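Local coordinates for protein putative HTH-type transcriptional regulator PF0864 (Pyrococcus furiosus, PDB 2IA0) that probably binds specific DNA sequences to regulate transcription, as expected of a winged helix-turn-helix protein of the AsnC family, at residues V134-E138 with E139-S143; S46-H49 with F50-K54; A30-I34 with S35-E39; S98-S101 with S102-A106. All coordinates share one frame; numbering follows the deposited sequence.

Overall arrangement
The four contacts fall into two pairs at opposite ends of an elongated chain. Contact 2, on helix 45-57, and contact 3, at the start of helix 34-41 and in the loop before it, belong to the DNA-binding end, with centres about 11 Å apart. They touch through Ile-48 and Ile-52 against Leu-37, and His-49 against Ile-34. Contacts 1 and 4 sit on the two helices, 132-140 and 91-105, that pack on the antiparallel sheet of the C-terminal alpha+beta domain. Their centres are about 14 Å apart, and Ile-141 CD1 meets Leu-104 CD2 at 3.7 Å. Between contacts 1 and 2 the centres are about 50 Å apart. A gold ion lies about 4 Å from the side chain of Ile-137 in contact 1.

Contact 1: V134-E138 with E139-S143; sequences VKFIE and ENITS
Phe-136 and Ile-137 hand their carbonyls to Asn-140, Ile-141 and Thr-142 where helix 132-140 of the alpha+beta barrel domain runs out. Among the hydrogen bonds, Asn-140 N donates to Phe-136 O at 2.9 Å. Ile-137 O is gripped twice: Ile-141 N reaches it at 3.1 Å, tilted 31° from the carbonyl plane, while Thr-142 N lies nearly along the C=O axis at 3.0 Å. An i to i+5 bond is thus added to the i to i+4 one where the helix gives way to the loop.

Apolar contacts face the sheet. Ile-137 CG2 is 4.1 Å from Ile-141 CB and also touches the methyl of Thr-142; beyond them lie Ile-152 and Ile-150 of strand 147-154. Phe-136 CE2 meets Ile-141 CG1, and the ring extends to Val-125 of strand 120-127.

On the outer side the aliphatic chain of Lys-135 passes the Glu-139 carboxylate, CE to OE2 3.4 Å, without a salt bridge.

The aromatic contact is a CH-pi one. With CG anti to the backbone N (chi1 175°), the Phe-136 ring swings under Asn-140. The amide plane is turned 49° from the ring, and Asn-140 CB stands over its face, 4.2 Å from the centroid.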
loop_
_atom_site.group_PDB
_atom_site.type_symbol
_atom_site.label_atom_id
_atom_site.label_comp_id
_atom_site.label_asym_id
_atom_site.label_seq_id
_atom_site.Cartn_x
_atom_site.Cartn_y
_atom_site.Cartn_z
ATOM N N VAL A 134 16.722 -13.853 -1.039
ATOM C CA VAL A 134 17.352 -14.842 -1.909
ATOM C C VAL A 134 16.812 -16.236 -1.594
ATOM O O VAL A 134 16.256 -16.912 -2.453
ATOM C CB VAL A 134 18.889 -14.780 -1.778
ATOM C CG1 VAL A 134 19.569 -16.066 -2.319
ATOM C CG2 VAL A 134 19.404 -13.515 -2.466
ATOM N N LYS A 135 16.957 -16.625 -0.339
ATOM C CA LYS A 135 16.398 -17.855 0.207
ATOM C C LYS A 135 14.889 -17.982 -0.056
ATOM O O LYS A 135 14.401 -19.089 -0.297
ATOM C CB LYS A 135 16.701 -17.910 1.712
ATOM C CG LYS A 135 16.823 -19.296 2.290
ATOM C CD LYS A 135 16.526 -19.297 3.794
ATOM C CE LYS A 135 15.963 -20.661 4.202
ATOM N NZ LYS A 135 15.703 -20.733 5.667
ATOM N N PHE A 136 14.151 -16.865 -0.002
ATOM C CA PHE A 136 12.718 -16.872 -0.334
ATOM C C PHE A 136 12.476 -17.166 -1.820
ATOM O O PHE A 136 11.607 -17.962 -2.148
ATOM C CB PHE A 136 12.017 -15.559 0.053
ATOM C CG PHE A 136 10.568 -15.487 -0.385
ATOM C CD1 PHE A 136 9.540 -15.852 0.490
ATOM C CD2 PHE A 136 10.230 -15.069 -1.669
ATOM C CE1 PHE A 136 8.186 -15.790 0.099
ATOM C CE2 PHE A 136 8.889 -15.019 -2.078
ATOM C CZ PHE A 136 7.859 -15.374 -1.180
ATOM N N ILE A 137 13.201 -16.483 -2.701
ATOM C CA ILE A 137 13.122 -16.735 -4.143
ATOM C C ILE A 137 13.561 -18.158 -4.545
ATOM O O ILE A 137 12.876 -18.799 -5.356
ATOM C CB ILE A 137 13.818 -15.602 -4.952
ATOM C CG1 ILE A 137 12.993 -14.302 -4.803
ATOM C CG2 ILE A 137 13.999 -15.981 -6.441
ATOM C CD1 ILE A 137 13.810 -13.058 -4.828
ATOM N N GLU A 138 14.651 -18.669 -3.963
ATOM C CA GLU A 138 15.060 -20.078 -4.204
ATOM C C GLU A 138 13.881 -21.028 -3.981
ATOM O O GLU A 138 13.617 -21.922 -4.805
ATOM C CB GLU A 138 16.246 -20.559 -3.316
ATOM C CG GLU A 138 17.441 -19.602 -3.116
ATOM C CD GLU A 138 18.768 -20.334 -2.729
ATOM O OE1 GLU A 138 19.441 -20.906 -3.627
ATOM O OE2 GLU A 138 19.163 -20.310 -1.536
ATOM N N GLU A 139 13.171 -20.802 -2.872
ATOM C CA GLU A 139 12.198 -21.748 -2.324
ATOM C C GLU A 139 10.789 -21.642 -2.867
ATOM O O GLU A 139 10.115 -22.661 -3.048
ATOM C CB GLU A 139 12.168 -21.641 -0.798
ATOM C CG GLU A 139 13.156 -22.575 -0.142
ATOM C CD GLU A 139 13.742 -22.042 1.146
ATOM O OE1 GLU A 139 12.974 -21.502 1.975
ATOM O OE2 GLU A 139 14.983 -22.189 1.334
ATOM N N ASN A 140 10.361 -20.421 -3.159
ATOM C CA ASN A 140 8.961 -20.146 -3.489
ATOM C C ASN A 140 8.724 -19.551 -4.881
ATOM O O ASN A 140 7.583 -19.418 -5.301
ATOM C CB ASN A 140 8.348 -19.220 -2.432
ATOM C CG ASN A 140 8.382 -19.815 -1.035
ATOM O OD1 ASN A 140 7.731 -20.822 -0.761
ATOM N ND2 ASN A 140 9.127 -19.175 -0.134
ATOM N N ILE A 141 9.791 -19.189 -5.591
ATOM C CA ILE A 141 9.652 -18.555 -6.913
ATOM C C ILE A 141 10.308 -19.344 -8.062
ATOM O O ILE A 141 9.670 -19.612 -9.074
ATOM C CB ILE A 141 10.107 -17.052 -6.885
ATOM C CG1 ILE A 141 9.260 -16.218 -5.880
ATOM C CG2 ILE A 141 10.156 -16.433 -8.298
ATOM C CD1 ILE A 141 7.737 -16.150 -6.130
ATOM N N THR A 142 11.573 -19.718 -7.915
ATOM C CA THR A 142 12.279 -20.421 -9.001
ATOM C C THR A 142 11.891 -21.898 -9.063
ATOM O O THR A 142 12.200 -22.598 -10.043
ATOM C CB THR A 142 13.811 -20.267 -8.914
ATOM O OG1 THR A 142 14.269 -20.729 -7.638
ATOM C CG2 THR A 142 14.228 -18.809 -9.127
ATOM N N SER A 143 11.200 -22.341 -8.011
ATOM C CA SER A 143 10.526 -23.631 -7.946
ATOM C C SER A 143 9.162 -23.681 -8.675
ATOM O O SER A 143 8.619 -24.767 -8.888
ATOM C CB SER A 143 10.294 -23.980 -6.482
ATOM O OG SER A 143 9.447 -23.016 -5.879
#

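Contact 2: S46-H49 with F50-K54; sequences STIH and FRIKK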
loop_
_atom_site.group_PDB
_atom_site.type_symbol
_atom_site.label_atom_id
_atom_site.label_comp_id
_atom_site.label_asym_id
_atom_site.label_seq_id
_atom_site.Cartn_x
_atom_site.Cartn_y
_atom_site.Cartn_z
ATOM N N SER A 46 -21.892 19.507 14.874
ATOM C CA SER A 46 -22.940 18.644 14.327
ATOM C C SER A 46 -22.886 18.458 12.807
ATOM O O SER A 46 -23.331 17.433 12.297
ATOM C CB SER A 46 -24.336 19.143 14.734
ATOM O OG SER A 46 -24.474 19.278 16.146
ATOM N N THR A 47 -22.370 19.441 12.078
ATOM C CA THR A 47 -22.106 19.230 10.646
ATOM C C THR A 47 -20.959 18.247 10.395
ATOM O O THR A 47 -21.110 17.342 9.589
ATOM C CB THR A 47 -21.833 20.529 9.895
ATOM O OG1 THR A 47 -22.769 21.513 10.341
ATOM C CG2 THR A 47 -22.013 20.303 8.401
ATOM N N ILE A 48 -19.838 18.418 11.095
ATOM C CA ILE A 48 -18.713 17.473 11.000
ATOM C C ILE A 48 -19.173 16.039 11.276
ATOM O O ILE A 48 -18.953 15.137 10.474
ATOM C CB ILE A 48 -17.520 17.877 11.947
ATOM C CG1 ILE A 48 -16.976 19.276 11.595
ATOM C CG2 ILE A 48 -16.415 16.825 11.931
ATOM C CD1 ILE A 48 -16.744 19.501 10.120
ATOM N N HIS A 49 -19.863 15.884 12.401
ATOM C CA HIS A 49 -20.415 14.619 12.878
ATOM C C HIS A 49 -21.293 13.923 11.818
ATOM O O HIS A 49 -21.033 12.773 11.441
ATOM C CB HIS A 49 -21.174 14.900 14.173
ATOM C CG HIS A 49 -21.943 13.734 14.705
ATOM N ND1 HIS A 49 -21.333 12.618 15.239
ATOM C CD2 HIS A 49 -23.278 13.529 14.823
ATOM C CE1 HIS A 49 -22.258 11.769 15.647
ATOM N NE2 HIS A 49 -23.447 12.296 15.404
ATOM N N PHE A 50 -22.289 14.650 11.316
ATOM C CA PHE A 50 -23.140 14.190 10.227
ATOM C C PHE A 50 -22.374 13.794 8.948
ATOM O O PHE A 50 -22.604 12.716 8.405
ATOM C CB PHE A 50 -24.207 15.244 9.921
ATOM C CG PHE A 50 -25.049 14.928 8.719
ATOM C CD1 PHE A 50 -24.828 15.585 7.501
ATOM C CD2 PHE A 50 -26.071 13.985 8.796
ATOM C CE1 PHE A 50 -25.612 15.296 6.377
ATOM C CE2 PHE A 50 -26.862 13.701 7.679
ATOM C CZ PHE A 50 -26.627 14.358 6.468
ATOM N N ARG A 51 -21.493 14.674 8.474
ATOM C CA ARG A 51 -20.604 14.384 7.335
ATOM C C ARG A 51 -19.804 13.098 7.535
ATOM O O ARG A 51 -19.710 12.302 6.629
ATOM C CB ARG A 51 -19.613 15.526 7.076
ATOM C CG ARG A 51 -20.221 16.867 6.778
ATOM C CD ARG A 51 -21.177 16.760 5.634
ATOM N NE ARG A 51 -21.492 18.068 5.059
ATOM C CZ ARG A 51 -20.884 18.590 4.000
ATOM N NH1 ARG A 51 -19.912 17.925 3.402
ATOM N NH2 ARG A 51 -21.251 19.772 3.530
ATOM N N ILE A 52 -19.235 12.896 8.717
ATOM C CA ILE A 52 -18.455 11.680 8.983
ATOM C C ILE A 52 -19.298 10.399 8.978
ATOM O O ILE A 52 -18.910 9.415 8.324
ATOM C CB ILE A 52 -17.606 11.810 10.275
ATOM C CG1 ILE A 52 -16.453 12.798 10.040
ATOM C CG2 ILE A 52 -17.060 10.458 10.716
ATOM C CD1 ILE A 52 -15.837 13.320 11.320
ATOM N N LYS A 53 -20.455 10.419 9.662
ATOM C CA LYS A 53 -21.405 9.310 9.614
ATOM C C LYS A 53 -21.814 9.007 8.174
ATOM O O LYS A 53 -21.923 7.850 7.798
ATOM C CB LYS A 53 -22.647 9.571 10.490
ATOM C CG LYS A 53 -22.478 9.194 11.961
ATOM C CD LYS A 53 -23.623 9.713 12.847
ATOM C CE LYS A 53 -24.792 8.698 13.009
ATOM N NZ LYS A 53 -25.802 9.082 14.103
ATOM N N LYS A 54 -22.017 10.045 7.375
ATOM C CA LYS A 54 -22.481 9.888 6.002
ATOM C C LYS A 54 -21.406 9.252 5.109
ATOM O O LYS A 54 -21.715 8.377 4.293
ATOM C CB LYS A 54 -22.955 11.236 5.446
ATOM C CG LYS A 54 -24.135 11.158 4.497
ATOM C CD LYS A 54 -25.457 10.832 5.229
ATOM C CE LYS A 54 -26.497 10.302 4.226
ATOM N NZ LYS A 54 -27.614 9.554 4.874
#
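Four consecutive i to i+4 hydrogen bonds, from Phe-50 N to Ser-46 O through Lys-53 N to His-49 O, make 46-54 a regular helical run; Arg-51 N to Thr-47 O, at 2.9 Å, is typical of the set. This is helix 45-57, the second helix of the predicted helix-turn-helix and, by its place in the motif, probably the recognition helix.

On the inner side Ile-48 CG2 meets Ile-52 CD1 at 3.6 Å, the two chains crossing at a slant. In Ile-48 a chi1 of -60° sets CG1 beside the backbone N and leaves CG2 anti to it. Both isoleucines press on Leu-37 of helix 34-41; Leu-18 and Ile-22 of helix 17-26 cover them from the other helix.

Thr-47 and Arg-51 lie alongside each other. With CG beside the backbone N (chi1 -59°), the arginine lays CG 3.0 Å from Thr-47 O; the bend at chi2 then lets NE pass the Thr-47 methyl CG2 at 4.1 Å. Its guanidinium continues to Asp-19 and Asp-16, forming salt bridges through NH1. A leucine in its place would probably leave those two carboxylates without their cation, removing the ionic part of the link to helix 17-26 and the residues before it.

His-49 and Lys-53 also run side by side, Lys-53 CD sitting 3.6 Å from His-49 NE2. Here the lysine offers its methylene to the imidazole, while NZ stays 4.2 Å from NE2. The helix thus has a greasy inner side, while His-49 and Lys-53 make a more exposed edge, consistent with DNA binding.

Contact 3: A30-I34 with S35-E39; sequences ARLTI and SELSE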
loop_
_atom_site.group_PDB
_atom_site.type_symbol
_atom_site.label_atom_id
_atom_site.label_comp_id
_atom_site.label_asym_id
_atom_site.label_seq_id
_atom_site.Cartn_x
_atom_site.Cartn_y
_atom_site.Cartn_z
ATOM N N ALA A 30 -6.161 10.082 12.054
ATOM C CA ALA A 30 -7.538 9.645 12.302
ATOM C C ALA A 30 -7.955 9.650 13.780
ATOM O O ALA A 30 -9.108 9.351 14.087
ATOM C CB ALA A 30 -7.818 8.285 11.658
ATOM N N ARG A 31 -7.032 9.999 14.686
ATOM C CA ARG A 31 -7.357 10.211 16.109
ATOM C C ARG A 31 -8.081 11.541 16.304
ATOM O O ARG A 31 -8.612 11.816 17.379
ATOM C CB ARG A 31 -6.091 10.238 16.967
ATOM C CG ARG A 31 -5.398 8.905 17.229
ATOM C CD ARG A 31 -4.050 9.128 17.914
ATOM N NE ARG A 31 -3.414 10.384 17.480
ATOM C CZ ARG A 31 -2.337 10.950 18.039
ATOM N NH1 ARG A 31 -1.871 12.105 17.557
ATOM N NH2 ARG A 31 -1.725 10.375 19.076
ATOM N N LEU A 32 -8.092 12.384 15.273
ATOM C CA LEU A 32 -8.768 13.691 15.370
ATOM C C LEU A 32 -10.252 13.518 15.619
ATOM O O LEU A 32 -10.944 12.868 14.829
ATOM C CB LEU A 32 -8.567 14.508 14.104
ATOM C CG LEU A 32 -7.231 15.196 13.873
ATOM C CD1 LEU A 32 -7.137 15.557 12.419
ATOM C CD2 LEU A 32 -7.114 16.416 14.721
ATOM N N THR A 33 -10.730 14.098 16.722
ATOM C CA THR A 33 -12.132 14.020 17.111
ATOM C C THR A 33 -12.946 15.091 16.398
ATOM O O THR A 33 -12.395 15.975 15.758
ATOM C CB THR A 33 -12.310 14.252 18.611
ATOM O OG1 THR A 33 -11.798 15.545 18.933
ATOM C CG2 THR A 33 -11.604 13.168 19.460
ATOM N N ILE A 34 -14.264 15.029 16.556
ATOM C CA ILE A 34 -15.182 15.946 15.905
ATOM C C ILE A 34 -14.969 17.394 16.342
ATOM O O ILE A 34 -15.020 18.304 15.529
ATOM C CB ILE A 34 -16.664 15.488 16.150
ATOM C CG1 ILE A 34 -17.020 14.348 15.189
ATOM C CG2 ILE A 34 -17.640 16.628 15.975
ATOM C CD1 ILE A 34 -17.912 13.283 15.843
ATOM N N SER A 35 -14.734 17.599 17.632
ATOM C CA SER A 35 -14.610 18.939 18.151
ATOM C C SER A 35 -13.326 19.586 17.684
ATOM O O SER A 35 -13.323 20.783 17.384
ATOM C CB SER A 35 -14.809 18.986 19.682
ATOM O OG SER A 35 -13.626 18.735 20.405
ATOM N N GLU A 36 -12.257 18.788 17.580
ATOM C CA GLU A 36 -10.973 19.224 16.985
ATOM C C GLU A 36 -11.095 19.490 15.500
ATOM O O GLU A 36 -10.500 20.430 14.987
ATOM C CB GLU A 36 -9.904 18.169 17.174
ATOM C CG GLU A 36 -9.398 18.001 18.585
ATOM C CD GLU A 36 -8.522 16.774 18.692
ATOM O OE1 GLU A 36 -7.286 16.910 18.846
ATOM O OE2 GLU A 36 -9.065 15.659 18.577
ATOM N N LEU A 37 -11.864 18.666 14.795
ATOM C CA LEU A 37 -12.090 18.886 13.355
ATOM C C LEU A 37 -12.929 20.129 13.097
ATOM O O LEU A 37 -12.739 20.829 12.101
ATOM C CB LEU A 37 -12.758 17.675 12.720
ATOM C CG LEU A 37 -11.892 16.463 12.440
ATOM C CD1 LEU A 37 -12.795 15.266 12.306
ATOM C CD2 LEU A 37 -11.020 16.658 11.197
ATOM N N SER A 38 -13.852 20.400 14.003
ATOM C CA SER A 38 -14.731 21.565 13.889
ATOM C C SER A 38 -13.954 22.871 14.141
ATOM O O SER A 38 -14.165 23.871 13.472
ATOM C CB SER A 38 -15.908 21.419 14.864
ATOM O OG SER A 38 -16.367 22.693 15.274
ATOM N N GLU A 39 -13.056 22.836 15.115
ATOM C CA GLU A 39 -12.136 23.933 15.397
ATOM C C GLU A 39 -11.176 24.168 14.227
ATOM O O GLU A 39 -11.036 25.290 13.768
ATOM C CB GLU A 39 -11.429 23.634 16.730
ATOM C CG GLU A 39 -10.039 24.147 16.937
ATOM C CD GLU A 39 -9.407 23.541 18.193
ATOM O OE1 GLU A 39 -9.128 22.315 18.227
ATOM O OE2 GLU A 39 -9.184 24.294 19.156
#
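Ser-35 lies in the first turn of helix 34-41, just after the N-cap residue Thr-33, and the next residue, Glu-36, reaches back to that threonine and carries the polar part of the contact. Its chain is extended beyond CG and curls back over the start of the helix, where OE2 accepts two bonds from Thr-33. Thr-33 N points at OE2 across 2.9 Å in an almost straight bond (173°), arriving on the anti side but 32° out of the carboxylate plane. The hydroxyl Thr-33 OG1 takes the anti lone pair of that oxygen at 2.8 Å. A chi1 of 59°, with OG1 wedged between backbone N and carbonyl carbon, turns the hydroxyl to the glutamate. The backbone bond, from N-cap amide to the side chain three residues on, is half of a capping box at the head of the first helix of the predicted helix-turn-helix. The glutamate's negative charge near the helix N-terminus probably suits the helix dipole. A glutamine here would probably weaken this grip, losing the charge and perhaps leaving the Thr-33 amide and hydroxyl to share a poorer acceptor. Beside the carboxylate, the Leu-32 side chain crosses that of Glu-36 at about a right angle, its CD2 4.1 Å from Glu-36 CB.

Leu-37 turns inward. Its N donates to Thr-33 O at 2.9 Å, and CG packs on Leu-32 CB at 4.2 Å; both leucines also meet Leu-25 of helix 17-26.

Ser-38 N closes the next turn on Ile-34 O at 2.8 Å, while its hydroxyl bonds to the backbone O of Lys-43.

Contact 4: S98-S101 with S102-A106; sequences SYIS and STLSA
Ser-102, Thr-103 and Ser-105 each bend a hydroxyl back onto the carbonyl four residues earlier, which already accepts the backbone N-H of the same residue. Ser-102 OG donates to Ser-98 O at 3.0 Å, and its N reaches that oxygen from the opposite face of the carbonyl plane. Thr-103 repeats the pattern on Tyr-99 O, with OG1 at 3.0 Å. Ser-105 OG makes the shortest of these bonds, 2.7 Å to Ser-101 O, from well above the carbonyl plane (44° out of it). Each hydroxyl gets there by lying beside its own backbone N; in Thr-103 chi1 is -69°.

Around this polar layer, Tyr-99 CE1 approaches Thr-103 OG1 at 3.5 Å. On the buried side the side chains of Ile-100 and Leu-104 lie side by side, pointing the same way, Ile-100 CG2 3.9 Å from Leu-104 CD1.

Further out, Leu-104 packs on Ile-141 and Ile-100 on Ile-144. Lys-160 of the second subunit donates to Ser-105 O, so helix 91-105 also borders the dimer interface of the alpha+beta barrel domain. Three carbonyls taking two donors apiece give these hydroxyls acceptors within the helix, including that of Ser-105, which lies beside the apolar Val-113 of strand 110-116.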
loop_
_atom_site.group_PDB
_atom_site.type_symbol
_atom_site.label_atom_id
_atom_site.label_comp_id
_atom_site.label_asym_id
_atom_site.label_seq_id
_atom_site.Cartn_x
_atom_site.Cartn_y
_atom_site.Cartn_z
ATOM N N SER A 98 -4.440 -18.327 -10.467
ATOM C CA SER A 98 -5.151 -18.393 -9.162
ATOM C C SER A 98 -4.409 -19.252 -8.153
ATOM O O SER A 98 -4.245 -18.855 -7.007
ATOM C CB SER A 98 -6.585 -18.917 -9.297
ATOM O OG SER A 98 -7.420 -17.988 -9.977
ATOM N N TYR A 99 -3.940 -20.418 -8.597
ATOM C CA TYR A 99 -3.147 -21.327 -7.770
ATOM C C TYR A 99 -1.850 -20.691 -7.267
ATOM O O TYR A 99 -1.519 -20.795 -6.095
ATOM C CB TYR A 99 -2.856 -22.614 -8.556
ATOM C CG TYR A 99 -1.777 -23.494 -7.985
ATOM C CD1 TYR A 99 -1.857 -23.974 -6.685
ATOM C CD2 TYR A 99 -0.682 -23.872 -8.758
ATOM C CE1 TYR A 99 -0.866 -24.800 -6.150
ATOM C CE2 TYR A 99 0.327 -24.701 -8.233
ATOM C CZ TYR A 99 0.223 -25.162 -6.926
ATOM O OH TYR A 99 1.200 -25.996 -6.387
ATOM N N ILE A 100 -1.094 -20.062 -8.159
ATOM C CA ILE A 100 0.130 -19.400 -7.755
ATOM C C ILE A 100 -0.159 -18.181 -6.868
ATOM O O ILE A 100 0.532 -17.972 -5.883
ATOM C CB ILE A 100 0.984 -18.999 -8.961
ATOM C CG1 ILE A 100 1.285 -20.228 -9.827
ATOM C CG2 ILE A 100 2.286 -18.342 -8.491
ATOM C CD1 ILE A 100 1.626 -19.849 -11.228
ATOM N N SER A 101 -1.169 -17.389 -7.220
ATOM C CA SER A 101 -1.637 -16.309 -6.355
ATOM C C SER A 101 -1.921 -16.737 -4.895
ATOM O O SER A 101 -1.366 -16.147 -3.969
ATOM C CB SER A 101 -2.866 -15.649 -6.970
ATOM O OG SER A 101 -2.486 -14.917 -8.127
ATOM N N SER A 102 -2.764 -17.772 -4.710
ATOM C CA SER A 102 -3.130 -18.312 -3.372
ATOM C C SER A 102 -1.987 -18.940 -2.581
ATOM O O SER A 102 -1.957 -18.889 -1.359
ATOM C CB SER A 102 -4.227 -19.374 -3.507
ATOM O OG SER A 102 -5.302 -18.861 -4.252
ATOM N N THR A 103 -1.091 -19.604 -3.288
ATOM C CA THR A 103 0.115 -20.146 -2.701
ATOM C C THR A 103 0.988 -18.991 -2.208
ATOM O O THR A 103 1.466 -19.019 -1.083
ATOM C CB THR A 103 0.871 -21.035 -3.717
ATOM O OG1 THR A 103 0.097 -22.215 -3.958
ATOM C CG2 THR A 103 2.253 -21.448 -3.197
ATOM N N LEU A 104 1.181 -17.977 -3.037
ATOM C CA LEU A 104 2.014 -16.858 -2.624
ATOM C C LEU A 104 1.396 -16.097 -1.452
ATOM O O LEU A 104 2.102 -15.777 -0.513
ATOM C CB LEU A 104 2.395 -15.929 -3.795
ATOM C CG LEU A 104 3.282 -16.532 -4.903
ATOM C CD1 LEU A 104 3.547 -15.544 -6.043
ATOM C CD2 LEU A 104 4.603 -17.104 -4.378
ATOM N N SER A 105 0.084 -15.861 -1.491
ATOM C CA SER A 105 -0.606 -15.075 -0.453
ATOM C C SER A 105 -0.468 -15.656 0.955
ATOM O O SER A 105 -0.408 -14.901 1.925
ATOM C CB SER A 105 -2.084 -14.901 -0.781
ATOM O OG SER A 105 -2.237 -14.424 -2.096
ATOM N N ALA A 106 -0.414 -16.992 1.044
ATOM C CA ALA A 106 -0.339 -17.708 2.319
ATOM C C ALA A 106 1.057 -17.643 2.947
ATOM O O ALA A 106 1.238 -18.018 4.114
ATOM C CB ALA A 106 -0.803 -19.167 2.157
#